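Local coordinates for protein erythrocyte binding antigen 140 (Plasmodium falciparum, PDB 4GF2) that probably binds a receptor on the host erythrocyte surface during invasion, through the region of two Duffy binding (DBL) domains that makes up this chain, at residues Ser51-Glu54 with Lys58-Glu61. The protein carries 3 engineered substitutions. Numbering follows the deposited sequence.
Sequences SRLE and KFKE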
ATOM      1  N   SER A  51     -17.025 -46.829  18.157  1.00 69.77           N
ATOM      2  CA  SER A  51     -17.507 -47.719  19.204  1.00 73.30           C
ATOM      3  C   SER A  51     -19.016 -47.599  19.369  1.00 76.98           C
ATOM      4  O   SER A  51     -19.590 -46.526  19.187  1.00 74.94           O
ATOM      5  CB  SER A  51     -16.811 -47.405  20.530  1.00 71.57           C
ATOM      6  OG  SER A  51     -17.329 -48.203  21.581  1.00 75.93           O
ATOM      7  N   ARG A  52     -19.657 -48.711  19.710  1.00 83.68           N
ATOM      8  CA  ARG A  52     -21.087 -48.707  19.983  1.00 89.70           C
ATOM      9  C   ARG A  52     -21.376 -48.083  21.347  1.00 84.87           C
ATOM     10  O   ARG A  52     -22.527 -47.784  21.668  1.00 84.81           O
ATOM     11  CB  ARG A  52     -21.637 -50.131  19.934  1.00102.25           C
ATOM     12  CG  ARG A  52     -21.460 -50.814  18.589  1.00111.95           C
ATOM     13  CD  ARG A  52     -21.884 -52.275  18.645  1.00125.52           C
ATOM     14  NE  ARG A  52     -21.698 -52.949  17.362  1.00135.41           N
ATOM     15  CZ  ARG A  52     -20.535 -53.419  16.918  1.00139.84           C
ATOM     16  NH1 ARG A  52     -19.432 -53.294  17.648  1.00138.47           N
ATOM     17  NH2 ARG A  52     -20.470 -54.016  15.736  1.00144.53           N
ATOM     18  N   LEU A  53     -20.327 -47.882  22.142  1.00 81.17           N
ATOM     19  CA  LEU A  53     -20.472 -47.306  23.475  1.00 79.04           C
ATOM     20  C   LEU A  53     -21.570 -48.044  24.234  1.00 85.26           C
ATOM     21  O   LEU A  53     -22.456 -47.434  24.834  1.00 83.27           O
ATOM     22  CB  LEU A  53     -20.787 -45.813  23.373  1.00 74.63           C
ATOM     23  CG  LEU A  53     -19.760 -44.990  22.590  1.00 70.65           C
ATOM     24  CD1 LEU A  53     -20.187 -43.536  22.495  1.00 66.52           C
ATOM     25  CD2 LEU A  53     -18.385 -45.097  23.231  1.00 70.00           C
ATOM     26  N   GLU A  54     -21.488 -49.371  24.204  1.00 76.80           N
ATOM     27  CA  GLU A  54     -22.543 -50.237  24.722  1.00 85.09           C
ATOM     28  C   GLU A  54     -22.854 -49.938  26.182  1.00 82.61           C
ATOM     29  O   GLU A  54     -24.016 -49.904  26.583  1.00 85.48           O
ATOM     30  CB  GLU A  54     -22.154 -51.713  24.581  1.00 91.79           C
ATOM     31  CG  GLU A  54     -21.555 -52.091  23.231  1.00 94.88           C
ATOM     32  CD  GLU A  54     -20.047 -51.924  23.192  1.00 93.20           C
ATOM     33  OE1 GLU A  54     -19.433 -51.836  24.273  1.00 89.69           O
ATOM     34  OE2 GLU A  54     -19.477 -51.869  22.083  1.00 94.95           O
ATOM     35  N   LYS A  58     -17.516 -48.889  28.814  1.00 68.09           N
ATOM     36  CA  LYS A  58     -16.968 -48.724  27.478  1.00 67.59           C
ATOM     37  C   LYS A  58     -16.738 -47.248  27.182  1.00 63.00           C
ATOM     38  O   LYS A  58     -15.668 -46.860  26.712  1.00 59.68           O
ATOM     39  CB  LYS A  58     -17.906 -49.329  26.434  1.00 73.58           C
ATOM     40  CG  LYS A  58     -17.267 -49.519  25.067  1.00 78.27           C
ATOM     41  CD  LYS A  58     -16.083 -50.469  25.139  1.00 85.45           C
ATOM     42  CE  LYS A  58     -15.530 -50.781  23.762  1.00 92.75           C
ATOM     43  NZ  LYS A  58     -14.339 -51.672  23.842  1.00 97.80           N
ATOM     44  N   PHE A  59     -17.742 -46.423  27.465  1.00 62.97           N
ATOM     45  CA  PHE A  59     -17.624 -44.987  27.241  1.00 58.73           C
ATOM     46  C   PHE A  59     -16.399 -44.428  27.955  1.00 51.04           C
ATOM     47  O   PHE A  59     -15.686 -43.587  27.413  1.00 46.36           O
ATOM     48  CB  PHE A  59     -18.876 -44.250  27.715  1.00 62.15           C
ATOM     49  CG  PHE A  59     -18.735 -42.756  27.691  1.00 61.14           C
ATOM     50  CD1 PHE A  59     -18.893 -42.051  26.510  1.00 58.25           C
ATOM     51  CD2 PHE A  59     -18.424 -42.057  28.847  1.00 63.55           C
ATOM     52  CE1 PHE A  59     -18.749 -40.674  26.481  1.00 57.23           C
ATOM     53  CE2 PHE A  59     -18.281 -40.680  28.826  1.00 62.53           C
ATOM     54  CZ  PHE A  59     -18.445 -39.988  27.638  1.00 59.35           C
ATOM     55  N   LYS A  60     -16.168 -44.898  29.174  1.00 50.19           N
ATOM     56  CA  LYS A  60     -15.010 -44.484  29.954  1.00 49.16           C
ATOM     57  C   LYS A  60     -13.733 -44.915  29.249  1.00 50.65           C
ATOM     58  O   LYS A  60     -12.797 -44.130  29.101  1.00 50.51           O
ATOM     59  CB  LYS A  60     -15.074 -45.103  31.351  1.00 51.67           C
ATOM     60  CG  LYS A  60     -13.824 -44.910  32.192  1.00 52.82           C
ATOM     61  CD  LYS A  60     -13.523 -43.439  32.424  1.00 52.49           C
ATOM     62  CE  LYS A  60     -12.338 -43.252  33.362  1.00 52.99           C
ATOM     63  NZ  LYS A  60     -12.626 -43.715  34.752  1.00 55.31           N
ATOM     64  N   GLU A  61     -13.710 -46.168  28.807  1.00 52.55           N
ATOM     65  CA  GLU A  61     -12.540 -46.732  28.148  1.00 53.25           C
ATOM     66  C   GLU A  61     -12.182 -45.952  26.890  1.00 50.10           C
ATOM     67  O   GLU A  61     -11.006 -45.709  26.615  1.00 48.71           O
ATOM     68  CB  GLU A  61     -12.791 -48.193  27.783  1.00 60.27           C
ATOM     69  CG  GLU A  61     -11.643 -48.839  27.027  1.00 65.24           C
ATOM     70  CD  GLU A  61     -12.047 -50.128  26.349  1.00 74.65           C
ATOM     71  OE1 GLU A  61     -13.055 -50.732  26.773  1.00 79.72           O
ATOM     72  OE2 GLU A  61     -11.362 -50.532  25.388  1.00 76.33           O
TER
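Lys-58 sets its CG anti to the backbone N (chi1 -165°) and then bends at chi2 (61°), which carries its methylene chain past the side chains of Ser-51 and Glu-54. Glu-54 is bent at chi2 as well (89°), turning its carboxylate back toward the first turns of the helix. OE1 of Glu-54 comes to 3.3 Å from CG of Lys-58, with CB and CD of the same lysine close by. This is a contact with the aliphatic part of the chain rather than with the ammonium: NZ of Lys-58 lies 5.1 Å from OE1 of Glu-54, so the opposite charges may attract each other but do not pair. The ammonium instead makes a salt bridge one helical turn on, where NZ of Lys-58 stands 3.3 Å from OE1 of Glu-61, a weak hydrogen bond within the salt bridge. Ser-51 meets the lysine through its hydroxyl, OG lying 3.7 Å from CG of Lys-58. OG of Ser-51 also accepts a hydrogen bond from the backbone N of Leu-53 at 3.1 Å, closing an ST turn that fixes the hydroxyl's position. On the buried side, Leu-53 places CD2 4.1 Å from CA of Phe-59, while its CD1 reaches the edge of the phenylalanine ring near the ring plane. Contact between the segments is thus by packing, apolar inside and mixed at the surface. Within the first of the two Duffy binding domains, the loop joins helix 46-49 to helix 56-78 and folds back on the latter's first turns. Helix 110-127 packs against both segments: Tyr-118 and Tyr-126 hydrogen-bond to the carbonyls of Ser-51 and Leu-53, and Phe-123 meets the Phe-59 ring edge-to-face, as does Trp-142 from helix 132-155.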